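Local coordinates for protein oxygen-independent coproporphyrinogen III oxidase (PDB 1OLT) that catalyses the anaerobic, radical SAM-dependent oxidative decarboxylation of the ring A and B propionates of coproporphyrinogen III, giving protoporphyrinogen IX in heme biosynthesis, at residues 57-61 with 81-85; 113-117 with 144-148; 120-124 with 154-159. The contacts are given in a common frame with arbitrary orientation. Residue numbers count along the deposited sequence, not the author numbering.

Contact 1: 57-61 with 81-85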
# COMPACT_ATOMS: atom_id res chain seq x y z
N VAL A 57 -8.28 -8.22 -3.45
CA VAL A 57 -8.01 -9.37 -4.29
C VAL A 57 -6.63 -9.21 -4.98
O VAL A 57 -6.34 -8.15 -5.60
CB VAL A 57 -9.09 -9.57 -5.38
CG1 VAL A 57 -8.76 -10.83 -6.17
CG2 VAL A 57 -10.50 -9.63 -4.79
N HIS A 58 -5.76 -10.21 -4.82
CA HIS A 58 -4.45 -10.22 -5.41
C HIS A 58 -4.58 -10.89 -6.80
O HIS A 58 -5.12 -11.97 -6.91
CB HIS A 58 -3.45 -11.01 -4.62
CG HIS A 58 -2.05 -10.61 -4.92
ND1 HIS A 58 -1.54 -9.40 -4.51
CD2 HIS A 58 -1.05 -11.25 -5.59
CE1 HIS A 58 -0.26 -9.33 -4.88
NE2 HIS A 58 0.05 -10.44 -5.54
N ILE A 59 -4.13 -10.21 -7.82
CA ILE A 59 -4.08 -10.74 -9.17
C ILE A 59 -2.59 -10.78 -9.53
O ILE A 59 -1.97 -9.73 -9.73
CB ILE A 59 -4.85 -9.85 -10.18
CG1 ILE A 59 -6.33 -9.62 -9.86
CG2 ILE A 59 -4.76 -10.48 -11.59
CD1 ILE A 59 -7.13 -10.85 -9.76
N PRO A 60 -1.96 -11.96 -9.54
CA PRO A 60 -0.51 -11.95 -9.59
C PRO A 60 0.15 -11.79 -10.95
O PRO A 60 1.33 -11.46 -10.99
CB PRO A 60 -0.14 -13.32 -9.00
CG PRO A 60 -1.31 -14.25 -9.44
CD PRO A 60 -2.49 -13.34 -9.35
N PHE A 61 -0.59 -11.94 -12.04
CA PHE A 61 0.01 -12.07 -13.33
C PHE A 61 0.47 -10.74 -13.93
O PHE A 61 -0.23 -9.72 -13.83
CB PHE A 61 -0.97 -12.85 -14.27
CG PHE A 61 -1.39 -14.16 -13.73
CD1 PHE A 61 -0.51 -15.17 -13.59
CD2 PHE A 61 -2.70 -14.35 -13.31
CE1 PHE A 61 -0.91 -16.39 -13.03
CE2 PHE A 61 -3.08 -15.54 -12.76
CZ PHE A 61 -2.21 -16.55 -12.67
N LYS A 81 -3.80 -18.92 -17.80
CA LYS A 81 -3.59 -18.99 -16.34
C LYS A 81 -4.54 -18.08 -15.60
O LYS A 81 -4.89 -18.37 -14.46
CB LYS A 81 -2.16 -18.74 -15.95
CG LYS A 81 -1.22 -19.92 -16.22
CD LYS A 81 0.15 -19.54 -15.89
CE LYS A 81 1.12 -20.61 -16.28
NZ LYS A 81 0.79 -21.93 -15.73
N ALA A 82 -4.97 -17.01 -16.23
CA ALA A 82 -5.87 -16.09 -15.57
C ALA A 82 -7.24 -16.76 -15.38
O ALA A 82 -7.93 -16.52 -14.39
CB ALA A 82 -6.03 -14.85 -16.37
N ASP A 83 -7.66 -17.55 -16.38
CA ASP A 83 -8.96 -18.30 -16.24
C ASP A 83 -8.89 -19.34 -15.13
O ASP A 83 -9.84 -19.47 -14.37
CB ASP A 83 -9.38 -18.97 -17.52
CG ASP A 83 -9.70 -17.98 -18.61
OD1 ASP A 83 -10.55 -17.02 -18.42
OD2 ASP A 83 -9.05 -18.12 -19.71
N GLN A 84 -7.77 -20.06 -15.04
CA GLN A 84 -7.53 -21.03 -13.99
C GLN A 84 -7.53 -20.33 -12.61
O GLN A 84 -8.07 -20.84 -11.68
CB GLN A 84 -6.18 -21.74 -14.15
CG GLN A 84 -5.98 -22.50 -15.45
CD GLN A 84 -4.59 -23.11 -15.58
OE1 GLN A 84 -3.63 -22.56 -15.03
NE2 GLN A 84 -4.50 -24.31 -16.27
N TYR A 85 -6.94 -19.15 -12.54
CA TYR A 85 -6.86 -18.43 -11.31
C TYR A 85 -8.23 -17.95 -10.84
O TYR A 85 -8.56 -18.09 -9.65
CB TYR A 85 -5.89 -17.25 -11.49
CG TYR A 85 -5.60 -16.52 -10.21
CD1 TYR A 85 -4.84 -17.10 -9.25
CD2 TYR A 85 -6.08 -15.27 -9.99
CE1 TYR A 85 -4.56 -16.45 -8.05
CE2 TYR A 85 -5.78 -14.56 -8.80
CZ TYR A 85 -5.03 -15.19 -7.83
OH TYR A 85 -4.69 -14.55 -6.63

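Contact 2: 113-117 with 144-148. With SAM (S-adenosylmethionine), chain C; SF4 (iron/sulfur cluster), chain B; SAM (S-adenosylmethionine), chain D.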
# COMPACT_ATOMS: atom_id res chain seq x y z
N GLY A 113 1.37 -7.56 -8.84
CA GLY A 113 0.87 -8.08 -10.05
C GLY A 113 0.16 -7.03 -10.82
O GLY A 113 0.14 -5.87 -10.44
N THR A 114 -0.50 -7.45 -11.91
CA THR A 114 -1.17 -6.56 -12.79
C THR A 114 -2.64 -6.93 -12.92
O THR A 114 -3.00 -7.83 -13.71
CB THR A 114 -0.52 -6.59 -14.17
OG1 THR A 114 0.85 -6.22 -14.14
CG2 THR A 114 -1.17 -5.52 -15.05
N PRO A 115 -3.52 -6.29 -12.15
CA PRO A 115 -4.96 -6.58 -12.28
C PRO A 115 -5.51 -6.49 -13.69
O PRO A 115 -6.38 -7.32 -13.99
CB PRO A 115 -5.62 -5.54 -11.36
CG PRO A 115 -4.55 -5.34 -10.28
CD PRO A 115 -3.25 -5.41 -11.01
N THR A 116 -5.02 -5.55 -14.49
CA THR A 116 -5.43 -5.41 -15.87
C THR A 116 -4.82 -6.41 -16.86
O THR A 116 -5.04 -6.28 -18.08
CB THR A 116 -5.28 -3.96 -16.36
OG1 THR A 116 -3.96 -3.42 -16.12
CG2 THR A 116 -6.22 -3.12 -15.62
N TYR A 117 -4.09 -7.38 -16.33
CA TYR A 117 -3.79 -8.59 -17.07
C TYR A 117 -5.10 -9.32 -17.46
O TYR A 117 -5.18 -9.98 -18.52
CB TYR A 117 -2.96 -9.52 -16.22
CG TYR A 117 -2.39 -10.73 -16.96
CD1 TYR A 117 -3.16 -11.91 -17.16
CD2 TYR A 117 -1.06 -10.72 -17.42
CE1 TYR A 117 -2.59 -13.03 -17.83
CE2 TYR A 117 -0.51 -11.81 -18.09
CZ TYR A 117 -1.28 -12.97 -18.30
OH TYR A 117 -0.70 -14.03 -18.95
N ILE A 144 -8.39 -0.17 -8.56
CA ILE A 144 -7.60 -1.16 -9.27
C ILE A 144 -6.29 -0.50 -9.70
O ILE A 144 -6.24 0.72 -9.96
CB ILE A 144 -8.39 -1.65 -10.52
CG1 ILE A 144 -7.67 -2.77 -11.28
CG2 ILE A 144 -8.67 -0.49 -11.48
CD1 ILE A 144 -8.48 -3.40 -12.37
N GLU A 145 -5.25 -1.32 -9.79
CA GLU A 145 -3.97 -0.93 -10.34
C GLU A 145 -3.80 -1.34 -11.77
O GLU A 145 -4.25 -2.41 -12.18
CB GLU A 145 -2.86 -1.51 -9.48
CG GLU A 145 -3.07 -1.21 -7.99
CD GLU A 145 -1.92 -1.57 -7.11
OE1 GLU A 145 -0.77 -1.18 -7.48
OE2 GLU A 145 -2.18 -2.22 -6.03
N VAL A 146 -3.14 -0.49 -12.55
CA VAL A 146 -3.16 -0.59 -14.01
C VAL A 146 -1.74 -0.43 -14.52
O VAL A 146 -1.09 0.54 -14.19
CB VAL A 146 -4.03 0.53 -14.65
CG1 VAL A 146 -3.99 0.41 -16.17
CG2 VAL A 146 -5.46 0.44 -14.18
N ASP A 147 -1.28 -1.36 -15.32
CA ASP A 147 -0.01 -1.22 -16.06
C ASP A 147 -0.34 -0.56 -17.42
O ASP A 147 -1.16 -1.09 -18.18
CB ASP A 147 0.54 -2.63 -16.27
CG ASP A 147 1.79 -2.69 -17.14
OD1 ASP A 147 2.51 -1.69 -17.29
OD2 ASP A 147 2.12 -3.78 -17.67
N PRO A 148 0.27 0.57 -17.76
CA PRO A 148 -0.11 1.28 -19.00
C PRO A 148 0.64 0.72 -20.26
O PRO A 148 1.28 1.52 -21.05
CB PRO A 148 0.34 2.68 -18.71
CG PRO A 148 1.68 2.42 -17.90
CD PRO A 148 1.29 1.28 -16.99
N SAM C . 1.57 -4.01 -12.15
CA SAM C . 1.22 -2.61 -12.34
C SAM C . 2.37 -1.74 -12.87
O SAM C . 3.57 -2.16 -12.74
OXT SAM C . 2.02 -0.73 -13.44
CB SAM C . 0.80 -2.08 -10.96
CG SAM C . 1.80 -1.54 -9.97
SD SAM C . 2.87 -2.73 -9.21
CE SAM C . 1.77 -3.96 -8.51
C5' SAM C . 3.17 -1.93 -7.54
C4' SAM C . 4.30 -0.85 -7.39
O4' SAM C . 5.39 -1.27 -6.58
C3' SAM C . 4.99 -0.51 -8.70
O3' SAM C . 4.19 0.30 -9.57
C2' SAM C . 6.32 0.11 -8.25
O2' SAM C . 6.22 1.53 -8.16
C1' SAM C . 6.50 -0.45 -6.86
N9 SAM C . 7.69 -1.26 -6.71
C8 SAM C . 7.83 -2.54 -7.17
N7 SAM C . 9.03 -3.00 -6.84
C5 SAM C . 9.67 -2.02 -6.13
C6 SAM C . 10.93 -1.94 -5.52
N6 SAM C . 11.81 -2.94 -5.54
N1 SAM C . 11.26 -0.78 -4.88
C2 SAM C . 10.36 0.29 -4.85
N3 SAM C . 9.14 0.22 -5.42
C4 SAM C . 8.81 -0.92 -6.06
FE1 SF4 B . 4.41 -6.62 -12.79
FE2 SF4 B . 5.99 -5.53 -10.95
FE3 SF4 B . 4.11 -4.24 -12.11
FE4 SF4 B . 6.07 -4.84 -13.30
S1 SF4 B . 6.12 -3.37 -11.54
S2 SF4 B . 4.07 -4.97 -14.27
S3 SF4 B . 6.52 -6.80 -12.69
S4 SF4 B . 3.92 -5.92 -10.75
N SAM D . 4.85 -3.20 -1.67
CA SAM D . 5.48 -2.20 -2.54
C SAM D . 6.91 -1.85 -2.07
O SAM D . 7.92 -1.98 -2.78
OXT SAM D . 7.16 -1.41 -0.93
CB SAM D . 4.58 -0.94 -2.65
CG SAM D . 3.22 -1.13 -3.38
SD SAM D . 1.75 -1.13 -2.29
CE SAM D . 1.16 0.59 -2.46
C5' SAM D . 0.36 -2.01 -3.09
C4' SAM D . 0.67 -3.48 -3.32
O4' SAM D . 0.77 -4.07 -2.04
C3' SAM D . -0.42 -4.26 -4.05
O3' SAM D . -0.41 -4.01 -5.44
C2' SAM D . -0.09 -5.65 -3.59
O2' SAM D . 1.05 -6.12 -4.25
C1' SAM D . 0.26 -5.42 -2.11
N9 SAM D . -0.90 -5.51 -1.24
C8 SAM D . -1.80 -4.55 -0.95
N7 SAM D . -2.76 -5.08 -0.10
C5 SAM D . -2.46 -6.33 0.14
C6 SAM D . -3.06 -7.29 0.90
N6 SAM D . -4.15 -7.08 1.62
N1 SAM D . -2.48 -8.51 0.90
C2 SAM D . -1.37 -8.77 0.20
N3 SAM D . -0.78 -7.84 -0.56
C4 SAM D . -1.32 -6.63 -0.58
O HOH W 1 1.81 -6.49 -16.78
O HOH W 2 -2.43 -3.58 -18.10

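Contact 3: 120-124 with 154-159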
# COMPACT_ATOMS: atom_id res chain seq x y z
N LYS A 120 -11.47 -8.06 -20.50
CA LYS A 120 -12.81 -7.56 -20.14
C LYS A 120 -13.75 -8.60 -19.60
O LYS A 120 -14.45 -8.38 -18.59
CB LYS A 120 -13.45 -6.84 -21.35
CG LYS A 120 -12.72 -5.52 -21.79
CD LYS A 120 -13.46 -4.93 -23.07
CE LYS A 120 -12.59 -3.94 -23.81
NZ LYS A 120 -13.35 -3.15 -24.94
N ALA A 121 -13.79 -9.78 -20.25
CA ALA A 121 -14.63 -10.87 -19.77
C ALA A 121 -14.21 -11.37 -18.38
O ALA A 121 -15.05 -11.58 -17.56
CB ALA A 121 -14.65 -12.08 -20.79
N GLN A 122 -12.94 -11.50 -18.14
CA GLN A 122 -12.41 -11.91 -16.84
C GLN A 122 -12.68 -10.86 -15.72
O GLN A 122 -13.08 -11.20 -14.60
CB GLN A 122 -10.88 -12.20 -16.97
CG GLN A 122 -10.66 -13.43 -17.81
CD GLN A 122 -9.26 -13.56 -18.32
OE1 GLN A 122 -8.48 -12.56 -18.32
NE2 GLN A 122 -8.94 -14.76 -18.86
N ILE A 123 -12.49 -9.59 -16.04
CA ILE A 123 -12.82 -8.50 -15.11
C ILE A 123 -14.27 -8.64 -14.74
O ILE A 123 -14.63 -8.59 -13.56
CB ILE A 123 -12.59 -7.14 -15.79
CG1 ILE A 123 -11.11 -6.88 -15.89
CG2 ILE A 123 -13.27 -6.05 -15.00
CD1 ILE A 123 -10.74 -5.79 -16.85
N SER A 124 -15.14 -8.80 -15.75
CA SER A 124 -16.57 -8.92 -15.47
C SER A 124 -16.90 -10.14 -14.63
O SER A 124 -17.79 -10.08 -13.72
CB SER A 124 -17.43 -8.96 -16.76
OG SER A 124 -17.31 -7.77 -17.49
N ASP A 154 -10.25 1.54 -24.10
CA ASP A 154 -11.61 1.15 -23.74
C ASP A 154 -11.73 0.21 -22.60
O ASP A 154 -12.80 -0.01 -22.12
CB ASP A 154 -12.44 0.73 -24.96
CG ASP A 154 -12.10 -0.64 -25.46
OD1 ASP A 154 -11.28 -1.39 -24.86
OD2 ASP A 154 -12.61 -1.06 -26.49
N VAL A 155 -10.63 -0.37 -22.12
CA VAL A 155 -10.65 -1.13 -20.87
C VAL A 155 -11.05 -0.22 -19.69
O VAL A 155 -11.71 -0.66 -18.74
CB VAL A 155 -9.31 -1.90 -20.60
CG1 VAL A 155 -9.25 -2.54 -19.20
CG2 VAL A 155 -9.04 -2.96 -21.68
N LEU A 156 -10.65 1.06 -19.73
CA LEU A 156 -11.07 2.01 -18.69
C LEU A 156 -12.57 2.23 -18.70
O LEU A 156 -13.19 2.26 -17.63
CB LEU A 156 -10.34 3.35 -18.84
CG LEU A 156 -8.81 3.26 -18.73
CD1 LEU A 156 -8.25 4.67 -18.82
CD2 LEU A 156 -8.27 2.51 -17.55
N ASP A 157 -13.19 2.36 -19.88
CA ASP A 157 -14.66 2.46 -19.95
C ASP A 157 -15.31 1.19 -19.34
O ASP A 157 -16.28 1.27 -18.63
CB ASP A 157 -15.16 2.67 -21.36
CG ASP A 157 -14.51 3.92 -22.01
OD1 ASP A 157 -13.36 3.86 -22.49
OD2 ASP A 157 -15.08 4.97 -22.02
N HIS A 158 -14.75 0.04 -19.62
CA HIS A 158 -15.28 -1.20 -19.09
C HIS A 158 -15.15 -1.26 -17.57
O HIS A 158 -16.08 -1.66 -16.89
CB HIS A 158 -14.55 -2.36 -19.65
CG HIS A 158 -15.16 -3.69 -19.30
ND1 HIS A 158 -16.33 -4.13 -19.87
CD2 HIS A 158 -14.76 -4.66 -18.45
CE1 HIS A 158 -16.63 -5.33 -19.39
NE2 HIS A 158 -15.69 -5.68 -18.53
N LEU A 159 -14.00 -0.84 -17.02
CA LEU A 159 -13.83 -0.78 -15.57
C LEU A 159 -14.86 0.15 -14.93
O LEU A 159 -15.45 -0.14 -13.88
CB LEU A 159 -12.41 -0.32 -15.17
CG LEU A 159 -11.34 -1.32 -15.63
CD1 LEU A 159 -9.98 -0.70 -15.58
CD2 LEU A 159 -11.42 -2.54 -14.74
O HOH W 3 -15.14 -0.81 -23.20

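Contact 1: 57-61 with 81-85
The polar link is a single short hydrogen bond: Tyr85 OH donates to the carbonyl of His58, with OH and O 2.6 Å apart, on strand 53-62. The same hydroxyl is also hydrogen-bonded to Val326 N, so the phenol joins this strand to the loop after strand 320-324. Aromatic contacts come next. The edge of Phe61 meets the face of Tyr85 in a T-shaped pair, centroids 5.5 Å apart and planes at 87°, while Pro60 CD lies 3.8 Å from the centroid of the Tyr85 ring in a CH-pi contact. Strand 53-62 and helix 80-96 are the first beta-alpha unit of the radical SAM barrel, and the contact packs that helix against its own strand. Further van der Waals contacts are Phe61 CE2 to Tyr85 CB at 3.5 Å, Ile59 CD1 to Tyr85 CE2 at 4.1 Å and Phe61 CZ to Lys81 CB at 3.9 Å. His58, beside this packing, belongs to a SAM pocket; its ND1 is hydrogen-bonded to Tyr56 OH and its NE2 to Asn72 O.

Contact 2: 113-117 with 144-148
This is a buried loop-to-strand contact at the active site, where the turn after strand 105-112 folds over the C-terminal end of the neighbouring parallel strand 140-146. Pro115 packs on the strand, its CB 3.4 Å from Ile144 CG1 and its CD 3.4 Å from Glu145 O. Thr116 continues the packing, with CG2 4.0 Å from Ile144 CD1, and its OG1 accepts a weak hydrogen bond from Asp147 N at 3.5 Å. Two waters reinforce the join: one links Thr114 OG1 (2.8 Å from the water O) to Asp147 OD2 (2.9 Å), the other Thr116 OG1 (2.5 Å) to Asp147 O (2.8 Å). Gly113 is the last glycine of a Gly-Gly-Gly-Thr-Pro run that probably corresponds to the GGE motif of other radical SAM enzymes. Gly113 O and Thr114 OG1 lie 2.9 and 3.1 Å from the amino N of the cluster-bound SAM. That SAM chelates FE3 of the cluster through N (2.5 Å) and O (2.2 Å). Across the site, its OXT is 3.4 Å from both Val146 O and Asp147 CA. Glu145 stands between the two cofactor molecules, its OE1 3.6 Å from CG of the cluster-bound SAM and its OE2 accepting a 2.6 Å hydrogen bond from O3' of the second SAM. Asp147 OD1 forms a salt bridge with Arg149.

Contact 3: 120-124 with 154-159
Lys120 NZ and Asp154 OD2 form a salt bridge at 2.7 Å at the exposed N-terminal ends of two neighbouring helices on the outside of the radical SAM barrel, although NZ lies too close to a neighbour in the model, so its position is less certain. A water hydrogen-bonded to Asp154 O at 2.7 Å also accepts a weak, 3.4 Å bond from Lys120 NZ. One turn further along, His158 NE2 reaches across the gap to helix 120-133, making weak hydrogen bonds to Lys120 O at 3.0 Å and to Ser124 OG at 2.8 Å. Ser124 OG is also hydrogen-bonded to Glu162 beyond the segment. Lys120 O already accepts the helical bond from Ser124 N, also at 3.0 Å, so the imidazole meets a carbonyl that is engaged in its own helix. The His158 ring is covered by the lysine stem, with Lys120 CB over one face, 3.8 Å from the centroid in a CH-pi contact. The two helical segments run nearly parallel, at 18° with axes 10.6 Å apart, as expected for successive helices following adjacent parallel strands. Toward the barrel the interface becomes apolar: Ile123 points at the other helix between Val155, His158 and Leu159. Its CG2 lies 4.0 Å from His158 CD2, and its CD1 comes 4.3 Å from Val155 CG1 and 3.9 Å from Leu159 CD2.

Overall arrangement
From the N terminus, strand 53-62 is followed by helix 80-96, and contact 1 closes that first excursion before either other contact opens. Strand 105-112 then leads through the 113-117 turn into helix 120-133, and strand 140-146 into helix 154-161. Contact 2 closes the loop from 117 to 144 and contact 3 the overlapping one from 124 to 154, so the two cross. Contact 2 joins these beta-alpha units at the inner, cofactor-facing ends of the strands, contact 3 through their helices outside; Ile144 CD1 and Leu159 CD2, 3.9 Å apart, connect the layers. Contact 1 meets contact 2 where Phe61 O probably accepts a hydrogen bond from Thr114 N, and contact 3 through Asp83 and Gln122.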